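Local coordinates for universal stress protein (Mycobacterium smegmatis, PDB 5AHW), which binds cyclic AMP and belongs to the universal stress protein family, whose members adopt an alpha/beta nucleotide-binding fold and here pair as a homodimer, at residues L35-A40 with A69-A74; T6-T11 with V106-L111. One frame throughout, in Å; residues are numbered along the deposited sequence.

Contact 1. Residues L35-A40 with A69-A74. With CMP (adenosine-3',5'-cyclic-monophosphate), chain K.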
loop_
_atom_site.group_PDB
_atom_site.type_symbol
_atom_site.label_atom_id
_atom_site.label_comp_id
_atom_site.label_asym_id
_atom_site.label_seq_id
_atom_site.Cartn_x
_atom_site.Cartn_y
_atom_site.Cartn_z
ATOM N N LEU B 35 7.574 -12.765 5.767
ATOM C CA LEU B 35 7.568 -11.465 6.361
ATOM C C LEU B 35 8.896 -11.085 7.086
ATOM O O LEU B 35 9.418 -11.846 7.939
ATOM C CB LEU B 35 6.462 -11.380 7.349
ATOM C CG LEU B 35 6.271 -10.024 8.006
ATOM C CD1 LEU B 35 5.688 -9.023 7.059
ATOM C CD2 LEU B 35 5.314 -10.180 9.185
ATOM N N ILE B 36 9.399 -9.894 6.765
ATOM C CA ILE B 36 10.606 -9.351 7.384
ATOM C C ILE B 36 10.164 -8.124 8.190
ATOM O O ILE B 36 9.650 -7.153 7.638
ATOM C CB ILE B 36 11.672 -9.037 6.320
ATOM C CG1 ILE B 36 12.089 -10.323 5.592
ATOM C CG2 ILE B 36 12.936 -8.459 6.956
ATOM C CD1 ILE B 36 13.064 -10.149 4.437
ATOM N N ILE B 37 10.306 -8.201 9.504
ATOM C CA ILE B 37 10.007 -7.062 10.342
ATOM C C ILE B 37 11.320 -6.324 10.582
ATOM O O ILE B 37 12.291 -6.910 11.095
ATOM C CB ILE B 37 9.380 -7.508 11.688
ATOM C CG1 ILE B 37 8.188 -8.450 11.457
ATOM C CG2 ILE B 37 8.974 -6.289 12.541
ATOM C CD1 ILE B 37 7.500 -8.945 12.721
ATOM N N ALA B 38 11.353 -5.047 10.237
ATOM C CA ALA B 38 12.544 -4.227 10.406
ATOM C C ALA B 38 12.344 -3.052 11.370
ATOM O O ALA B 38 11.299 -2.398 11.371
ATOM C CB ALA B 38 13.021 -3.719 9.043
ATOM N N THR B 39 13.334 -2.810 12.211
ATOM C CA THR B 39 13.319 -1.685 13.101
ATOM C C THR B 39 14.653 -0.965 12.934
ATOM O O THR B 39 15.766 -1.546 13.180
ATOM C CB THR B 39 13.161 -2.105 14.564
ATOM O OG1 THR B 39 11.887 -2.711 14.747
ATOM C CG2 THR B 39 13.257 -0.919 15.489
ATOM N N ALA B 40 14.562 0.285 12.500
ATOM C CA ALA B 40 15.779 1.078 12.291
ATOM C C ALA B 40 16.078 1.789 13.576
ATOM O O ALA B 40 15.161 2.265 14.237
ATOM C CB ALA B 40 15.584 2.105 11.191
ATOM N N ALA B 69 13.071 -5.847 22.126
ATOM C CA ALA B 69 11.706 -5.911 22.692
ATOM C C ALA B 69 10.641 -5.555 21.622
ATOM O O ALA B 69 9.666 -6.253 21.441
ATOM C CB ALA B 69 11.588 -5.020 23.914
ATOM N N ILE B 70 10.903 -4.491 20.876
ATOM C CA ILE B 70 10.093 -4.090 19.716
ATOM C C ILE B 70 9.994 -5.220 18.702
ATOM O O ILE B 70 8.902 -5.486 18.166
ATOM C CB ILE B 70 10.703 -2.855 19.004
ATOM C CG1 ILE B 70 10.549 -1.659 19.905
ATOM C CG2 ILE B 70 10.056 -2.582 17.652
ATOM C CD1 ILE B 70 11.404 -0.440 19.541
ATOM N N LEU B 71 11.109 -5.863 18.372
ATOM C CA LEU B 71 11.017 -6.915 17.366
ATOM C C LEU B 71 10.216 -8.116 17.870
ATOM O O LEU B 71 9.431 -8.610 17.108
ATOM C CB LEU B 71 12.398 -7.337 16.819
ATOM C CG LEU B 71 12.919 -6.196 15.929
ATOM C CD1 LEU B 71 14.421 -6.307 15.774
ATOM C CD2 LEU B 71 12.228 -6.138 14.571
ATOM N N ARG B 72 10.401 -8.578 19.114
ATOM C CA ARG B 72 9.588 -9.712 19.585
ATOM C C ARG B 72 8.090 -9.391 19.664
ATOM O O ARG B 72 7.248 -10.178 19.242
ATOM C CB ARG B 72 10.105 -10.369 20.882
ATOM C CG ARG B 72 10.387 -9.444 22.046
ATOM C CD ARG B 72 10.883 -10.199 23.293
ATOM N NE ARG B 72 11.776 -9.371 24.145
ATOM C CZ ARG B 72 13.095 -9.205 23.962
ATOM N NH1 ARG B 72 13.752 -9.811 22.961
ATOM N NH2 ARG B 72 13.775 -8.427 24.798
ATOM N N GLU B 73 7.717 -8.227 20.169
ATOM C CA GLU B 73 6.307 -7.887 20.159
ATOM C C GLU B 73 5.790 -7.818 18.724
ATOM O O GLU B 73 4.735 -8.378 18.437
ATOM C CB GLU B 73 6.028 -6.624 20.946
ATOM C CG GLU B 73 4.554 -6.186 20.947
ATOM C CD GLU B 73 3.596 -7.101 21.735
ATOM O OE1 GLU B 73 4.039 -7.963 22.554
ATOM O OE2 GLU B 73 2.361 -6.926 21.527
ATOM N N ALA B 74 6.527 -7.196 17.808
ATOM C CA ALA B 74 6.052 -7.165 16.429
ATOM C C ALA B 74 5.864 -8.558 15.881
ATOM O O ALA B 74 4.923 -8.829 15.129
ATOM C CB ALA B 74 6.972 -6.368 15.523
HETATM P P CMP K . 3.386 4.335 11.979
HETATM O O1P CMP K . 1.967 3.781 11.991
HETATM O O2P CMP K . 3.811 4.675 13.331
HETATM O "O5'" CMP K . 3.625 5.498 10.939
HETATM C "C5'" CMP K . 4.905 5.890 10.383
HETATM C "C4'" CMP K . 5.622 4.617 10.028
HETATM O "O4'" CMP K . 6.973 4.806 9.645
HETATM C "C3'" CMP K . 5.708 3.644 11.142
HETATM O "O3'" CMP K . 4.396 3.184 11.434
HETATM C "C2'" CMP K . 6.721 2.623 10.602
HETATM O "O2'" CMP K . 6.170 1.714 9.639
HETATM C "C1'" CMP K . 7.686 3.591 9.897
HETATM N N9 CMP K . 8.802 3.845 10.840
HETATM C C8 CMP K . 8.974 4.921 11.630
HETATM N N7 CMP K . 10.059 4.778 12.407
HETATM C C5 CMP K . 10.600 3.620 12.110
HETATM C C6 CMP K . 11.793 2.862 12.527
HETATM N N6 CMP K . 12.603 3.371 13.445
HETATM N N1 CMP K . 12.023 1.664 11.972
HETATM C C2 CMP K . 11.218 1.129 11.047
HETATM N N3 CMP K . 10.099 1.754 10.623
HETATM C C4 CMP K . 9.759 2.976 11.106
#

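Contact 2. Residues T6-T11 with V106-L111. With CMP (adenosine-3',5'-cyclic-monophosphate), chain K.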
loop_
_atom_site.group_PDB
_atom_site.type_symbol
_atom_site.label_atom_id
_atom_site.label_comp_id
_atom_site.label_asym_id
_atom_site.label_seq_id
_atom_site.Cartn_x
_atom_site.Cartn_y
_atom_site.Cartn_z
ATOM N N THR B 6 7.751 -11.793 -0.668
ATOM C CA THR B 6 8.576 -11.213 0.391
ATOM C C THR B 6 8.070 -9.831 0.774
ATOM O O THR B 6 8.107 -8.928 -0.017
ATOM C CB THR B 6 10.057 -11.135 -0.058
ATOM O OG1 THR B 6 10.553 -12.439 -0.398
ATOM C CG2 THR B 6 10.931 -10.588 1.064
ATOM N N VAL B 7 7.610 -9.687 1.998
ATOM C CA VAL B 7 7.017 -8.437 2.445
ATOM C C VAL B 7 7.902 -7.885 3.564
ATOM O O VAL B 7 8.280 -8.609 4.460
ATOM C CB VAL B 7 5.640 -8.671 3.004
ATOM C CG1 VAL B 7 5.041 -7.402 3.506
ATOM C CG2 VAL B 7 4.701 -9.278 1.965
ATOM N N VAL B 8 8.223 -6.615 3.475
ATOM C CA VAL B 8 8.962 -5.927 4.499
ATOM C C VAL B 8 8.095 -4.914 5.221
ATOM O O VAL B 8 7.458 -4.111 4.568
ATOM C CB VAL B 8 10.156 -5.176 3.890
ATOM C CG1 VAL B 8 10.838 -4.348 4.977
ATOM C CG2 VAL B 8 11.213 -6.177 3.364
ATOM N N VAL B 9 8.100 -4.962 6.553
ATOM C CA VAL B 9 7.345 -4.037 7.368
ATOM C C VAL B 9 8.250 -3.376 8.362
ATOM O O VAL B 9 9.097 -4.011 8.977
ATOM C CB VAL B 9 6.089 -4.663 8.047
ATOM C CG1 VAL B 9 6.399 -5.794 9.057
ATOM C CG2 VAL B 9 5.229 -3.563 8.711
ATOM N N GLY B 10 8.088 -2.060 8.480
ATOM C CA GLY B 10 8.855 -1.233 9.400
ATOM C C GLY B 10 8.043 -0.936 10.623
ATOM O O GLY B 10 6.886 -0.555 10.514
ATOM N N THR B 11 8.617 -1.217 11.792
ATOM C CA THR B 11 8.050 -0.800 13.060
ATOM C C THR B 11 9.056 -0.054 13.936
ATOM O O THR B 11 10.197 -0.473 14.002
ATOM C CB THR B 11 7.482 -1.983 13.863
ATOM O OG1 THR B 11 7.008 -1.504 15.145
ATOM C CG2 THR B 11 8.456 -3.045 14.078
ATOM N N VAL B 106 16.676 -7.514 -0.173
ATOM C CA VAL B 106 15.976 -8.789 -0.129
ATOM C C VAL B 106 15.007 -8.979 -1.289
ATOM O O VAL B 106 14.259 -9.962 -1.353
ATOM C CB VAL B 106 15.325 -9.014 1.232
ATOM C CG1 VAL B 106 16.377 -8.778 2.308
ATOM C CG2 VAL B 106 14.058 -8.133 1.422
ATOM N N LYS B 107 15.070 -8.065 -2.248
ATOM C CA LYS B 107 14.218 -8.131 -3.422
ATOM C C LYS B 107 12.744 -8.174 -3.003
ATOM O O LYS B 107 11.958 -9.001 -3.463
ATOM C CB LYS B 107 14.637 -9.298 -4.294
ATOM C CG LYS B 107 16.044 -9.056 -4.864
ATOM C CD LYS B 107 16.594 -10.213 -5.725
ATOM C CE LYS B 107 18.135 -10.100 -5.844
ATOM N NZ LYS B 107 18.805 -11.445 -5.818
ATOM N N ALA B 108 12.368 -7.259 -2.129
ATOM C CA ALA B 108 11.018 -7.292 -1.556
ATOM C C ALA B 108 9.967 -6.983 -2.625
ATOM O O ALA B 108 10.209 -6.205 -3.509
ATOM C CB ALA B 108 10.907 -6.281 -0.458
ATOM N N ASP B 109 8.818 -7.626 -2.548
ATOM C CA ASP B 109 7.743 -7.397 -3.478
ATOM C C ASP B 109 6.876 -6.315 -2.900
ATOM O O ASP B 109 6.131 -5.655 -3.625
ATOM C CB ASP B 109 6.902 -8.667 -3.600
ATOM C CG ASP B 109 7.699 -9.832 -4.036
ATOM O OD1 ASP B 109 8.254 -9.733 -5.138
ATOM O OD2 ASP B 109 7.816 -10.828 -3.299
ATOM N N LEU B 110 6.919 -6.153 -1.585
ATOM C CA LEU B 110 6.125 -5.114 -0.952
ATOM C C LEU B 110 6.775 -4.606 0.337
ATOM O O LEU B 110 7.304 -5.366 1.151
ATOM C CB LEU B 110 4.741 -5.675 -0.629
ATOM C CG LEU B 110 3.762 -4.786 0.151
ATOM C CD1 LEU B 110 3.237 -3.719 -0.781
ATOM C CD2 LEU B 110 2.622 -5.590 0.757
ATOM N N LEU B 111 6.668 -3.316 0.524
ATOM C CA LEU B 111 7.134 -2.659 1.710
ATOM C C LEU B 111 5.950 -1.990 2.421
ATOM O O LEU B 111 5.186 -1.276 1.804
ATOM C CB LEU B 111 8.129 -1.620 1.203
ATOM C CG LEU B 111 8.869 -0.752 2.165
ATOM C CD1 LEU B 111 9.297 -1.476 3.448
ATOM C CD2 LEU B 111 10.042 -0.305 1.336
HETATM P P CMP K . 3.386 4.335 11.979
HETATM O O1P CMP K . 1.967 3.781 11.991
HETATM O O2P CMP K . 3.811 4.675 13.331
HETATM O "O5'" CMP K . 3.625 5.498 10.939
HETATM C "C5'" CMP K . 4.905 5.890 10.383
HETATM C "C4'" CMP K . 5.622 4.617 10.028
HETATM O "O4'" CMP K . 6.973 4.806 9.645
HETATM C "C3'" CMP K . 5.708 3.644 11.142
HETATM O "O3'" CMP K . 4.396 3.184 11.434
HETATM C "C2'" CMP K . 6.721 2.623 10.602
HETATM O "O2'" CMP K . 6.170 1.714 9.639
HETATM C "C1'" CMP K . 7.686 3.591 9.897
HETATM N N9 CMP K . 8.802 3.845 10.840
HETATM C C8 CMP K . 8.974 4.921 11.630
HETATM N N7 CMP K . 10.059 4.778 12.407
HETATM C C5 CMP K . 10.600 3.620 12.110
HETATM C C6 CMP K . 11.793 2.862 12.527
HETATM N N6 CMP K . 12.603 3.371 13.445
HETATM N N1 CMP K . 12.023 1.664 11.972
HETATM C C2 CMP K . 11.218 1.129 11.047
HETATM N N3 CMP K . 10.099 1.754 10.623
HETATM C C4 CMP K . 9.759 2.976 11.106
#

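Contact 1. Residues L35-A40 with A69-A74
Ile37 and Thr39 of strand 34-41 pack against Leu71, Ala74 and Ile70 of helix 65-80, a buried helix-on-sheet contact on one face of the parallel sheet. Within the short segments the helix runs nearly antiparallel to the strand, at 153°, with 8.9 Å between axes, as the helix of a beta-alpha-beta crossover from strand 34-41 to strand 86-92. Ile37 supplies the apolar centre: its CG2, anti to the backbone N, meets Ala74 CB at 3.6 Å and Leu71 CD2 at 3.8 Å, while CD1 reaches the Ala74 carbonyl O at 3.5 Å. Leu71 leaves its helix to one side, yet the tip of its side chain turns in, sliding past Ile37 and Thr39 in the opposite direction. Thr39 OG1 then sits among methyl groups, 3.4 Å from both Leu71 CD2 and Ile70 CG2; its hydrogen bond goes to the Thr11 carbonyl. On the far side of the strand, Ala38 packs on Leu99 and Leu102 of helix 95-105. Toward its C-terminal end the strand meets the nucleotide, where Ala40 N donates to N1 of cyclic AMP at 2.9 Å, almost straight at 173°, and Ala40 O accepts from adenine N6. No hydrogen bond joins residues 35-40 to 69-74, so the helix is held here by apolar packing, whereas the paired donor and acceptor of Ala40 match N1 and N6, consistent with backbone recognition of adenine.

Contact 2. Residues T6-T11 with V106-L111
Val8 carries CG1 anti to its backbone N (chi1 175°) and Leu111 its CG likewise, after which chi2 (38°) turns Leu111 CD1 to within 3.6 Å of Val8 CG1; the two side chains run alongside each other in the same direction. The other branch of Val8, CG2, turns to Ala108 CB at 3.8 Å and to Val106 CG2, whose side chain it crosses at a slant. On the opposite face of the sheet Val7 and Leu110 make a matching pair, and Leu110 also packs on Leu142 of the second subunit. Strand 6-10 is the middle strand of the parallel sheet in this HUP-clan fold and 110-114 its neighbour, and the chain enters the latter from a Schellman motif, with Lys107 at positive phi, that ends helix 95-105. Val8 N donates to Leu110 O at 2.8 Å. At the start of the pairing Thr6 O accepts a bond from Asp109 N at 2.9 Å, and a weak one from Leu110 N. Asp109 OD2 returns the grip, taking Thr6 N on its anti lone pair at 2.8 Å with a bent angle of 137°; the same oxygen accepts from Gln5 N, so two backbone amides hold the carboxylate. At the other end of strand 6-10, the ribose O2' of cyclic AMP donates to Gly10 O over a short 2.5 Å.

From the N terminus the chain lays down strand 6-10, the first half of contact 2, then passes through helix 15-31 into strand 34-41. Contact 1 closes a loop of 28 residues, much of it unmodelled, when helix 65-80 folds back onto that strand. Only after strand 86-92 and helix 95-105 do residues 106-111 close contact 2, across 94 residues, so contact 1 is nested inside it. The two meet directly, for strands 6-10 and 34-41 are neighbours: Ala38 N lies 2.8 Å from Val9 O, a probable hydrogen bond, and Ile37 packs on Thr11. Together they join helix 65-80 to strand 34-41 and, across the sheet, strand 6-10 to strand 110-114, both reaching cyclic AMP.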